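Local coordinates for glutathione S-transferase (Agrobacterium tumefaciens, PDB 2YCD), which probably conjugates glutathione to electrophilic compounds, as a dimeric bacterial member of the glutathione S-transferase superfamily, and binds S-(p-nitrobenzyl)glutathione, at residues P37-L42 / F217-A222. Numbering follows the deposited sequence.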
# COMPACT_ATOMS: atom_id res chain seq x y z
N PRO A 37 -8.78 -10.46 5.00
CA PRO A 37 -9.44 -9.15 5.15
C PRO A 37 -10.62 -9.00 4.21
O PRO A 37 -11.59 -8.34 4.57
CB PRO A 37 -8.33 -8.13 4.82
CG PRO A 37 -7.22 -8.96 4.14
CD PRO A 37 -7.33 -10.32 4.79
N VAL A 38 -10.56 -9.60 3.02
CA VAL A 38 -11.68 -9.56 2.09
C VAL A 38 -12.91 -10.32 2.66
O VAL A 38 -14.02 -9.81 2.63
CB VAL A 38 -11.26 -10.14 0.72
CG1 VAL A 38 -12.47 -10.23 -0.21
CG2 VAL A 38 -10.15 -9.27 0.10
N ARG A 39 -12.70 -11.54 3.13
CA ARG A 39 -13.76 -12.33 3.76
C ARG A 39 -14.37 -11.56 4.93
O ARG A 39 -15.60 -11.53 5.10
CB ARG A 39 -13.20 -13.65 4.28
CG ARG A 39 -12.72 -14.64 3.21
CD ARG A 39 -12.16 -15.85 3.95
NE ARG A 39 -11.72 -16.97 3.11
CZ ARG A 39 -12.52 -17.96 2.73
NH1 ARG A 39 -13.83 -17.91 2.97
NH2 ARG A 39 -12.02 -18.97 2.04
N TRP A 40 -13.52 -10.97 5.76
CA TRP A 40 -14.00 -10.22 6.92
C TRP A 40 -14.85 -9.02 6.50
O TRP A 40 -15.95 -8.79 7.04
CB TRP A 40 -12.77 -9.83 7.77
CG TRP A 40 -13.07 -9.15 9.10
CD1 TRP A 40 -14.30 -8.92 9.67
CD2 TRP A 40 -12.10 -8.64 10.02
NE1 TRP A 40 -14.14 -8.28 10.89
CE2 TRP A 40 -12.80 -8.09 11.12
CE3 TRP A 40 -10.69 -8.56 10.00
CZ2 TRP A 40 -12.15 -7.48 12.20
CZ3 TRP A 40 -10.04 -7.96 11.08
CH2 TRP A 40 -10.77 -7.43 12.17
N ALA A 41 -14.41 -8.27 5.49
CA ALA A 41 -15.20 -7.16 4.99
C ALA A 41 -16.57 -7.62 4.49
O ALA A 41 -17.61 -6.99 4.78
CB ALA A 41 -14.44 -6.41 3.88
N LEU A 42 -16.59 -8.69 3.69
CA LEU A 42 -17.87 -9.24 3.21
C LEU A 42 -18.79 -9.65 4.36
O LEU A 42 -19.99 -9.38 4.33
CB LEU A 42 -17.63 -10.41 2.25
CG LEU A 42 -16.93 -10.02 0.94
CD1 LEU A 42 -16.32 -11.23 0.24
CD2 LEU A 42 -17.90 -9.29 0.00
N PHE A 217 -13.08 -16.23 9.68
CA PHE A 217 -12.03 -17.14 10.13
C PHE A 217 -12.47 -18.59 9.99
O PHE A 217 -11.69 -19.44 9.52
CB PHE A 217 -11.66 -16.83 11.59
CG PHE A 217 -10.48 -17.63 12.08
CD1 PHE A 217 -10.65 -18.90 12.60
CD2 PHE A 217 -9.20 -17.09 12.01
CE1 PHE A 217 -9.55 -19.63 13.04
CE2 PHE A 217 -8.11 -17.82 12.44
CZ PHE A 217 -8.29 -19.09 12.96
N ASP A 218 -13.70 -18.90 10.38
CA ASP A 218 -14.19 -20.28 10.29
C ASP A 218 -14.26 -20.72 8.83
O ASP A 218 -14.03 -21.90 8.51
CB ASP A 218 -15.57 -20.42 10.93
CG ASP A 218 -15.53 -20.31 12.45
OD1 ASP A 218 -14.43 -20.24 13.04
OD2 ASP A 218 -16.63 -20.29 13.05
N ALA A 219 -14.56 -19.80 7.92
CA ALA A 219 -14.63 -20.16 6.52
C ALA A 219 -13.27 -20.47 5.91
O ALA A 219 -13.13 -21.45 5.16
CB ALA A 219 -15.40 -19.09 5.71
N GLN A 220 -12.24 -19.68 6.21
CA GLN A 220 -10.91 -20.02 5.70
C GLN A 220 -10.42 -21.33 6.34
O GLN A 220 -9.76 -22.14 5.69
CB GLN A 220 -9.90 -18.86 5.87
CG GLN A 220 -9.61 -18.43 7.31
CD GLN A 220 -8.56 -19.30 7.99
OE1 GLN A 220 -7.58 -19.72 7.37
NE2 GLN A 220 -8.75 -19.54 9.30
N LEU A 221 -10.80 -21.57 7.59
CA LEU A 221 -10.38 -22.78 8.29
C LEU A 221 -11.02 -24.00 7.63
O LEU A 221 -10.37 -25.04 7.49
CB LEU A 221 -10.70 -22.67 9.79
CG LEU A 221 -10.34 -23.89 10.65
CD1 LEU A 221 -8.85 -24.21 10.58
CD2 LEU A 221 -10.78 -23.64 12.09
N ALA A 222 -12.27 -23.86 7.17
CA ALA A 222 -12.98 -24.96 6.51
C ALA A 222 -12.34 -25.32 5.18
O ALA A 222 -12.33 -26.48 4.78
CB ALA A 222 -14.45 -24.61 6.30
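Arg-39 lays one face of its guanidinium over the backbone where Ala-219 runs into Gln-220. The amide N of Gln-220 sits above the centre of that plane, 3.9 Å from Arg-39 CZ, while the carbonyl carbon of Ala-219 lies over its rim. At one end of the group Arg-39 NH1 meets the methyl CB of Ala-219 at 3.4 Å; at the other side Arg-39 NE passes 3.8 Å from CB of Gln-220. The Arg-39 side chain gets there by leaving its helix with CG anti to the carbonyl carbon (chi1 -67°) and then running extended out to NE. This is van der Waals packing of a flat cation on a helix, and the polar partners of the group are Asp-35, which takes a salt bridge from NE, and Tyr-49 OH, hydrogen-bonded to NH1, which together should fix the turn of the plane. In glutathione transferase terms, the contact sets the first helix of the thioredoxin-like domain, 35-45, against helix 211-225 near the C-terminus. Ile-19 and Val-21 of strand 18-22 also touch Arg-39, so the side chain threads between sheet and helix. Of the Gln-220 side chain, CB is the atom that meets the arginine; bent at chi2 (83°), the rest turns away, its amide 83° from the guanidinium plane. Gln-220 NE2 then lies over the face of the Phe-217 ring and donates to Phe-217 O at 2.9 Å, sharing that carbonyl with Leu-221 N. NE2 also hydrogen-bonds to Gly-29 O, and the Gln-220 side chain comes within about 9 Å of the bound S-(p-nitrobenzyl)glutathione.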